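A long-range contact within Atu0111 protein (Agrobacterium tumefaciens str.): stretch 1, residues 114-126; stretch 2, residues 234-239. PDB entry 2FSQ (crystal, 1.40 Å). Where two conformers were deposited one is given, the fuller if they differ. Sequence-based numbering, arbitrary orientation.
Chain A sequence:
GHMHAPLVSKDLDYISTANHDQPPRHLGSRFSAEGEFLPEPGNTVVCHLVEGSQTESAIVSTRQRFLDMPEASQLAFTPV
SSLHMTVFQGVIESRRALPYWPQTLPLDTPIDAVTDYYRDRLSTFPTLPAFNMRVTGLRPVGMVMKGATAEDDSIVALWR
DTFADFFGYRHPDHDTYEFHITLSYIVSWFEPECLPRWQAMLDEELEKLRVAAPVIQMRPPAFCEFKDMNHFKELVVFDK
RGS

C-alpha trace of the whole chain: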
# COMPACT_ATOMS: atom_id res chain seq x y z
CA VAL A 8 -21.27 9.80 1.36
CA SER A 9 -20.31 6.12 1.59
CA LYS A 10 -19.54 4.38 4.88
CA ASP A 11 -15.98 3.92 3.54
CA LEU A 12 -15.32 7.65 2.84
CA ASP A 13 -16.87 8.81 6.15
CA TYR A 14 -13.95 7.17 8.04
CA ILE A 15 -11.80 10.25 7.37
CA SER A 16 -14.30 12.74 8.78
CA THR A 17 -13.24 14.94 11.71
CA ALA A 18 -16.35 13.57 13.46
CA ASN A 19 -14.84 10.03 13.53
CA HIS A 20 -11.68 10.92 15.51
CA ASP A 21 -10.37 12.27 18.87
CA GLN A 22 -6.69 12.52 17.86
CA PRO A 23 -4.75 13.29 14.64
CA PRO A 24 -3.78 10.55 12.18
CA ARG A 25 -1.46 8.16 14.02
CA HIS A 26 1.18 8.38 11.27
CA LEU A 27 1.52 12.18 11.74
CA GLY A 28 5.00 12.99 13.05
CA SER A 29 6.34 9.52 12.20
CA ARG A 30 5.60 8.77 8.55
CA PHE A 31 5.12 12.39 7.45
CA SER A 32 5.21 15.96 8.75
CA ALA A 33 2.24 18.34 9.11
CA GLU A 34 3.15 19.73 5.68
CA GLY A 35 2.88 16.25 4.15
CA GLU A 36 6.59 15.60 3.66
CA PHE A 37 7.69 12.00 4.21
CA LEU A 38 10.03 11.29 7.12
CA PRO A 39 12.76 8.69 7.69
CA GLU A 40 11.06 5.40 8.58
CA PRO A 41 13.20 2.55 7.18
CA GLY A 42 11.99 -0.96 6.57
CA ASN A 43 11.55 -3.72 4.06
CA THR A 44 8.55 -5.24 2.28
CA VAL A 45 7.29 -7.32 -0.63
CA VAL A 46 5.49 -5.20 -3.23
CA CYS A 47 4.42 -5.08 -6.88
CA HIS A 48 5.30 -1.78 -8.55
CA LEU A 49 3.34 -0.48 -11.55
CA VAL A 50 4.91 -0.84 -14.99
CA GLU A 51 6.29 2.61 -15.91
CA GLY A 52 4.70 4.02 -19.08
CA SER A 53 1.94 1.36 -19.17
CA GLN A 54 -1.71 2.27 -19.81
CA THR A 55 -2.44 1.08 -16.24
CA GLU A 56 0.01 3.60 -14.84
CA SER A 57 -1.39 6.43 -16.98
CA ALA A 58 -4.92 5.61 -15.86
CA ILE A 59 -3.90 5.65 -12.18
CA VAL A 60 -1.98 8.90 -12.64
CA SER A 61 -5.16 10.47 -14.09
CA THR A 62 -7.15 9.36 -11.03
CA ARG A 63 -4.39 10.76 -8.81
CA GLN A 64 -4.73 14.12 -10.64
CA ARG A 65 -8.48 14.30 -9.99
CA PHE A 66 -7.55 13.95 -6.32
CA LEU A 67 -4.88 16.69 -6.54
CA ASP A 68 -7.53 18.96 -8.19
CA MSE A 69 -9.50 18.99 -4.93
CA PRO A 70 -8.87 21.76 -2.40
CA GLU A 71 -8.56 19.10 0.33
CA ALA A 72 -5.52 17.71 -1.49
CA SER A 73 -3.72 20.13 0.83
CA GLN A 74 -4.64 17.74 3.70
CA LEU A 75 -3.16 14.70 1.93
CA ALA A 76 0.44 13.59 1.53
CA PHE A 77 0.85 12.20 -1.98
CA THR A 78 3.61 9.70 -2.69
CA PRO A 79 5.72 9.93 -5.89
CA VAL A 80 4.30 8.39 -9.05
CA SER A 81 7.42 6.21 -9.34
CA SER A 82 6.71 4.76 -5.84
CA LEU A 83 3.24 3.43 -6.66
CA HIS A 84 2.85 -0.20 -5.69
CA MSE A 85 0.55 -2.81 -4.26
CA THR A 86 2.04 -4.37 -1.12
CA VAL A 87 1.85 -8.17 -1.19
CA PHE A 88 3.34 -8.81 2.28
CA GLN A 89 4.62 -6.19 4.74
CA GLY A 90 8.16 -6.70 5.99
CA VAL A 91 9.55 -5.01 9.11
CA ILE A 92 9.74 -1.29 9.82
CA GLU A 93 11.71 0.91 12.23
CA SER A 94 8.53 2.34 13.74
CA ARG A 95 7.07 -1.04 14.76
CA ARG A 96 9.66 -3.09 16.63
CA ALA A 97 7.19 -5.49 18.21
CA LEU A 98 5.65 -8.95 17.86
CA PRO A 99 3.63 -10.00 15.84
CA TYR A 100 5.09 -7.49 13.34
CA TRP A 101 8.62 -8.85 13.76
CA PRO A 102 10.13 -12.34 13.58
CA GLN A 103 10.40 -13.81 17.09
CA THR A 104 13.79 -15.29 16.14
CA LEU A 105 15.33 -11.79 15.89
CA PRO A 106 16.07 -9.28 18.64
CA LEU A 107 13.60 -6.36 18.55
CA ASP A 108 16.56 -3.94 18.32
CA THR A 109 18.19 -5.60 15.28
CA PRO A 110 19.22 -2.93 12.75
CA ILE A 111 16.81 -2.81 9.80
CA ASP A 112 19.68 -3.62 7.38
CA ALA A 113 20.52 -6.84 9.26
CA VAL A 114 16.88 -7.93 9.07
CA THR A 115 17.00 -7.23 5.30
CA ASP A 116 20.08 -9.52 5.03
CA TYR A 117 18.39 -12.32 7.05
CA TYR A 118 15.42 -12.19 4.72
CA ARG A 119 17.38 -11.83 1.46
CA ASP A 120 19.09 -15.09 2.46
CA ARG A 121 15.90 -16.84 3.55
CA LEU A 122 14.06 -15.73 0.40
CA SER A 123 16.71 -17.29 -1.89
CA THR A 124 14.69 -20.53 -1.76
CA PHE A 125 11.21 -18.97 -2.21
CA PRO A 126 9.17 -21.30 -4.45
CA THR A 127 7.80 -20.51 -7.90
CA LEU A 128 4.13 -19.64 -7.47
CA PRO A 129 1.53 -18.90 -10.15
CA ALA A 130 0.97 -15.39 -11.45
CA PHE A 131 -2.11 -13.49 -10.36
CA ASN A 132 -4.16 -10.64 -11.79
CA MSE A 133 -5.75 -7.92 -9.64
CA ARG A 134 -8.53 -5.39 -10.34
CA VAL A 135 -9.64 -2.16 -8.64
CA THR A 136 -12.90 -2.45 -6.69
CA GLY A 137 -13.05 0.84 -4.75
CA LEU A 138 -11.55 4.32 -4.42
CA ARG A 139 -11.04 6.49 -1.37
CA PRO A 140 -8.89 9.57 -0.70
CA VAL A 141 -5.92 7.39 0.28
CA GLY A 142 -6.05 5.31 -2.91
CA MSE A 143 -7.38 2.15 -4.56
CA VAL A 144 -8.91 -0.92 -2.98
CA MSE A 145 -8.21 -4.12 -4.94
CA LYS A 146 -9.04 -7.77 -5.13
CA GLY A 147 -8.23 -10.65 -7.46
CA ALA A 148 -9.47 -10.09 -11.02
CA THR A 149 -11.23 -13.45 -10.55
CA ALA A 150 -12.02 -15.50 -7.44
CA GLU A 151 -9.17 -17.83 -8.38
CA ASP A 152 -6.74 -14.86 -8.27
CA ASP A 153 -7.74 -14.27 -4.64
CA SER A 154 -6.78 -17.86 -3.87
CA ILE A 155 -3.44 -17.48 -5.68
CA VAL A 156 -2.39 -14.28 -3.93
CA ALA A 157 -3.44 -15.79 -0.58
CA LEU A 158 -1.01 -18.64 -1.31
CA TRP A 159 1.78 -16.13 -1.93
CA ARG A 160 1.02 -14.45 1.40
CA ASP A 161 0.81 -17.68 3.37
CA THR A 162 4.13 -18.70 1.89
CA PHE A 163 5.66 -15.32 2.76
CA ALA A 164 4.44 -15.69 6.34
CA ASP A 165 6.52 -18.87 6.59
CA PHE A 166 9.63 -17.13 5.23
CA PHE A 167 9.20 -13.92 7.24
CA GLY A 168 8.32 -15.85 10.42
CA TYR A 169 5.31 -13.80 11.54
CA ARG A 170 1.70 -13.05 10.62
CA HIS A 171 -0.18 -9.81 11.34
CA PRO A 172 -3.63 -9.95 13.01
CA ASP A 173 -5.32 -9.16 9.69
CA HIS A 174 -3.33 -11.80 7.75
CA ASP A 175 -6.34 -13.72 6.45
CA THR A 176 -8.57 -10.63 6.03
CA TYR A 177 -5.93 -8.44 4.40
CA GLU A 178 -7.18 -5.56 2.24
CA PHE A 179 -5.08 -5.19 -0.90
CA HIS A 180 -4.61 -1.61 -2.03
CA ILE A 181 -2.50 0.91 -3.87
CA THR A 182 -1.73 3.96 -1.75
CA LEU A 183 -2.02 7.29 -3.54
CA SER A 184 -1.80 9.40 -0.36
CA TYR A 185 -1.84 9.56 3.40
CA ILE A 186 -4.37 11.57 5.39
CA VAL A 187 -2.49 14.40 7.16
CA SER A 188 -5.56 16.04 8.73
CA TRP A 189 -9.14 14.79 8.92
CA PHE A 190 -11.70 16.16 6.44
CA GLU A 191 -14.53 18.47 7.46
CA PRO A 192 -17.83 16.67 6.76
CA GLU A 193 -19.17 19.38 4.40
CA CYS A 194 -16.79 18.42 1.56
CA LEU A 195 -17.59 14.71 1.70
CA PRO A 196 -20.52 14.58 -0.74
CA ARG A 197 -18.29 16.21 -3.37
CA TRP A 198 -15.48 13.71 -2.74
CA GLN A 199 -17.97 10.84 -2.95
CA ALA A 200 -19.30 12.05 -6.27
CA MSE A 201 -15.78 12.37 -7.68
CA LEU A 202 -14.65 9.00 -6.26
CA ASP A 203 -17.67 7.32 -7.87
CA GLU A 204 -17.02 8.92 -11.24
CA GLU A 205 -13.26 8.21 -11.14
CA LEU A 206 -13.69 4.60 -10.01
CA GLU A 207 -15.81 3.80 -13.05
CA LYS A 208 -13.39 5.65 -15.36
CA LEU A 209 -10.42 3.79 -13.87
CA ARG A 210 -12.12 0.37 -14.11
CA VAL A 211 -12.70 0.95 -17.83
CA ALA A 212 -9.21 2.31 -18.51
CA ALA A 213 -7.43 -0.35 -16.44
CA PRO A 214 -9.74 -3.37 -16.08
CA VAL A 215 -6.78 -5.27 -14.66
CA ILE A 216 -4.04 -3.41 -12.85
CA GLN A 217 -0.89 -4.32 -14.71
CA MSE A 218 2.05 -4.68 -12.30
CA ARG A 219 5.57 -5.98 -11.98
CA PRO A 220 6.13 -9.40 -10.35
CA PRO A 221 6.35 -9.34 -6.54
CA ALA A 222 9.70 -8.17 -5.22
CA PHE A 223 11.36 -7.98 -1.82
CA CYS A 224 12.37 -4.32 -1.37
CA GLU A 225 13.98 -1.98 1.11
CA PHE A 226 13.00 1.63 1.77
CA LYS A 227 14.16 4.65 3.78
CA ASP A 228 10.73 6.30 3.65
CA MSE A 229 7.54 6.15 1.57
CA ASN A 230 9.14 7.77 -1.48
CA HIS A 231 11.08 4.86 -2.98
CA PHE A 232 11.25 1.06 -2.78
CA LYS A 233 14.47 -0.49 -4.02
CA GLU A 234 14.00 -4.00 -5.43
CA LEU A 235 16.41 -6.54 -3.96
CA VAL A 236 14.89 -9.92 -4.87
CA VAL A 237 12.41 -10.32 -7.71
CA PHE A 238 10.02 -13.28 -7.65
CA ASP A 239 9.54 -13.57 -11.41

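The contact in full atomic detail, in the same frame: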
# COMPACT_ATOMS: atom_id res chain seq x y z
N VAL A 114 18.09 -7.16 9.33
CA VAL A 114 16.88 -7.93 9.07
C VAL A 114 16.74 -8.17 7.55
O VAL A 114 16.39 -9.27 7.12
CB VAL A 114 15.61 -7.25 9.63
CG1 VAL A 114 14.42 -8.16 9.43
CG2 VAL A 114 15.77 -6.90 11.13
N THR A 115 17.01 -7.14 6.76
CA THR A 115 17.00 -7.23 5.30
C THR A 115 17.94 -8.36 4.81
O THR A 115 17.54 -9.18 3.98
CB THR A 115 17.31 -5.88 4.66
OG1 THR A 115 16.30 -4.93 5.05
CG2 THR A 115 17.36 -5.99 3.14
N ASP A 116 19.14 -8.43 5.38
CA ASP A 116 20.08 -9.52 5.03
C ASP A 116 19.55 -10.91 5.39
O ASP A 116 19.68 -11.85 4.60
CB ASP A 116 21.46 -9.31 5.67
CG ASP A 116 22.14 -8.00 5.24
OD1 ASP A 116 21.84 -7.45 4.16
OD2 ASP A 116 23.02 -7.52 6.00
N TYR A 117 18.97 -11.05 6.59
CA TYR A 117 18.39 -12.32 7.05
C TYR A 117 17.32 -12.80 6.08
O TYR A 117 17.30 -13.96 5.67
CB TYR A 117 17.88 -12.17 8.50
CG TYR A 117 16.97 -13.26 9.09
CD1 TYR A 117 17.50 -14.43 9.65
CD2 TYR A 117 15.60 -13.06 9.20
CE1 TYR A 117 16.66 -15.40 10.25
CE2 TYR A 117 14.75 -14.01 9.80
CZ TYR A 117 15.28 -15.18 10.33
OH TYR A 117 14.43 -16.13 10.92
N TYR A 118 16.47 -11.87 5.65
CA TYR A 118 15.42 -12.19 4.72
C TYR A 118 15.89 -12.44 3.29
O TYR A 118 15.40 -13.36 2.63
CB TYR A 118 14.36 -11.09 4.75
CG TYR A 118 13.49 -11.12 5.98
CD1 TYR A 118 13.12 -12.32 6.59
CD2 TYR A 118 12.96 -9.94 6.48
CE1 TYR A 118 12.30 -12.33 7.71
CE2 TYR A 118 12.12 -9.94 7.58
CZ TYR A 118 11.79 -11.13 8.19
OH TYR A 118 10.94 -11.13 9.25
N ARG A 119 16.82 -11.61 2.80
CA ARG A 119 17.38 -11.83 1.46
C ARG A 119 17.92 -13.25 1.33
O ARG A 119 17.73 -13.91 0.29
CB ARG A 119 18.48 -10.80 1.14
CG ARG A 119 18.96 -10.84 -0.31
CD ARG A 119 20.39 -10.33 -0.42
NE ARG A 119 20.49 -8.87 -0.53
CZ ARG A 119 20.46 -8.19 -1.68
NH1 ARG A 119 20.29 -8.83 -2.84
NH2 ARG A 119 20.59 -6.87 -1.67
N ASP A 120 18.57 -13.73 2.39
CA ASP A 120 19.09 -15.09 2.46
C ASP A 120 17.97 -16.12 2.51
O ASP A 120 17.97 -17.09 1.76
CB ASP A 120 20.02 -15.26 3.66
CG ASP A 120 20.45 -16.71 3.86
OD1 ASP A 120 20.93 -17.34 2.89
OD2 ASP A 120 20.30 -17.22 4.99
N ARG A 121 17.00 -15.91 3.40
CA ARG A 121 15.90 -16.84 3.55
C ARG A 121 15.08 -16.93 2.27
O ARG A 121 14.63 -18.02 1.90
CB ARG A 121 14.99 -16.42 4.70
CG ARG A 121 15.55 -16.73 6.04
CD ARG A 121 14.62 -16.25 7.13
NE ARG A 121 13.41 -17.06 7.27
CZ ARG A 121 13.36 -18.27 7.81
NH1 ARG A 121 14.47 -18.87 8.24
NH2 ARG A 121 12.20 -18.90 7.90
N LEU A 122 14.91 -15.79 1.60
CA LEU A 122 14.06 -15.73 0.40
C LEU A 122 14.73 -16.27 -0.88
O LEU A 122 14.09 -16.31 -1.94
CB LEU A 122 13.56 -14.31 0.16
CG LEU A 122 12.56 -13.80 1.21
CD1 LEU A 122 12.50 -12.28 1.18
CD2 LEU A 122 11.18 -14.44 1.02
N SER A 123 15.98 -16.69 -0.76
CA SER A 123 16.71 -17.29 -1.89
C SER A 123 16.13 -18.63 -2.33
O SER A 123 16.36 -19.07 -3.46
CB SER A 123 18.19 -17.44 -1.55
OG SER A 123 18.85 -16.19 -1.62
N THR A 124 15.38 -19.28 -1.45
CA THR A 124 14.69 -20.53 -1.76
C THR A 124 13.16 -20.41 -1.87
O THR A 124 12.45 -21.42 -1.83
CB THR A 124 15.03 -21.63 -0.74
OG1 THR A 124 14.64 -21.21 0.57
CG2 THR A 124 16.53 -21.95 -0.76
N PHE A 125 12.65 -19.18 -2.00
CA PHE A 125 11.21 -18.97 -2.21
C PHE A 125 10.71 -19.71 -3.45
O PHE A 125 11.34 -19.61 -4.52
CB PHE A 125 10.89 -17.48 -2.33
CG PHE A 125 9.44 -17.16 -2.11
CD1 PHE A 125 8.92 -17.14 -0.82
CD2 PHE A 125 8.60 -16.90 -3.18
CE1 PHE A 125 7.60 -16.87 -0.61
CE2 PHE A 125 7.25 -16.61 -2.97
CZ PHE A 125 6.76 -16.61 -1.67
N PRO A 126 9.60 -20.47 -3.33
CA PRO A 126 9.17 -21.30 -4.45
C PRO A 126 8.54 -20.49 -5.58
O PRO A 126 8.08 -19.37 -5.38
CB PRO A 126 8.13 -22.22 -3.82
CG PRO A 126 7.53 -21.41 -2.70
CD PRO A 126 8.71 -20.62 -2.16
N GLU A 234 14.16 -2.56 -5.27
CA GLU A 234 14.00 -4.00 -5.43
C GLU A 234 15.30 -4.75 -5.18
O GLU A 234 16.34 -4.44 -5.78
CB GLU A 234 13.45 -4.36 -6.81
CG GLU A 234 12.07 -3.79 -7.11
CD GLU A 234 11.47 -4.37 -8.38
OE1 GLU A 234 12.25 -4.83 -9.24
OE2 GLU A 234 10.23 -4.32 -8.53
N LEU A 235 15.23 -5.73 -4.30
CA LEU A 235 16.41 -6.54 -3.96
C LEU A 235 16.30 -7.96 -4.50
O LEU A 235 17.27 -8.50 -5.04
CB LEU A 235 16.63 -6.56 -2.43
CG LEU A 235 16.81 -5.21 -1.74
CD1 LEU A 235 16.92 -5.39 -0.23
CD2 LEU A 235 18.01 -4.42 -2.28
N VAL A 236 15.12 -8.57 -4.36
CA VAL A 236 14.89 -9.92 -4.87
C VAL A 236 13.57 -9.94 -5.61
O VAL A 236 12.53 -9.64 -5.03
CB VAL A 236 14.80 -10.98 -3.74
CG1 VAL A 236 14.64 -12.39 -4.33
CG2 VAL A 236 16.01 -10.94 -2.81
N VAL A 237 13.62 -10.27 -6.90
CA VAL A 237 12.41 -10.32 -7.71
C VAL A 237 11.91 -11.76 -7.83
O VAL A 237 12.68 -12.69 -8.15
CB VAL A 237 12.66 -9.72 -9.13
CG1 VAL A 237 11.40 -9.83 -9.98
CG2 VAL A 237 13.12 -8.28 -9.00
N PHE A 238 10.61 -11.95 -7.59
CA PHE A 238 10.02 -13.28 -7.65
C PHE A 238 9.30 -13.44 -8.98
O PHE A 238 8.07 -13.49 -9.04
CB PHE A 238 9.09 -13.49 -6.45
CG PHE A 238 9.77 -13.26 -5.12
CD1 PHE A 238 10.75 -14.13 -4.68
CD2 PHE A 238 9.45 -12.15 -4.34
CE1 PHE A 238 11.39 -13.91 -3.46
CE2 PHE A 238 10.08 -11.92 -3.13
CZ PHE A 238 11.05 -12.80 -2.69
N ASP A 239 10.08 -13.49 -10.06
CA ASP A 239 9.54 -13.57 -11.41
C ASP A 239 9.68 -14.97 -11.98
O ASP A 239 9.78 -15.94 -11.22
CB ASP A 239 10.16 -12.51 -12.35
CG ASP A 239 11.68 -12.61 -12.46
OD1 ASP A 239 12.31 -13.43 -11.75
OD2 ASP A 239 12.24 -11.85 -13.28

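Helix 114-121 runs nearly parallel to strand 234-237, their axes 19° apart and 9.4 Å at closest approach. Beyond the helix a short 3-10 segment at 122-123 leads into loop, and the strand gives way to Phe238, so the two stretches continue alongside each other: the CA atoms of Arg119 and Val236 lie 7.1 Å apart, those of Phe125 and Phe238 8.0 Å. No hydrogen bond crosses between the stretches. Stretch 1 bonds along its own backbone, with Arg119 N to Thr115 O at 2.8 Å in the helix and Phe125 N to Leu122 O at 3.2 Å beyond it. What joins them is side-chain packing, burying 370 Å² in all.

At the first end, Thr115 CG2 meets Leu235 CD1 at 3.5 Å, while Thr115 OG1 is satisfied elsewhere in the structure. One turn on, Arg119 packs with its methylenes and the flat face of its guanidinium: Arg119 CG lies 3.9 Å from Val236 CG2, Leu235 CB lies over one guanidinium face, and Arg119 NH2 is 3.6 Å from Leu235 CD2. Arg119 covers part of Leu235 while remaining an exposed residue.

Phe238 closes the other end. Phe238 CZ lies 4.1 Å from Leu122 CD2, and Leu122 O approaches the ring edge, 3.9 Å from Phe238 CE1. Phe125 CB is 3.8 Å from Phe238 CE1; the two rings sit obliquely, planes at 50°.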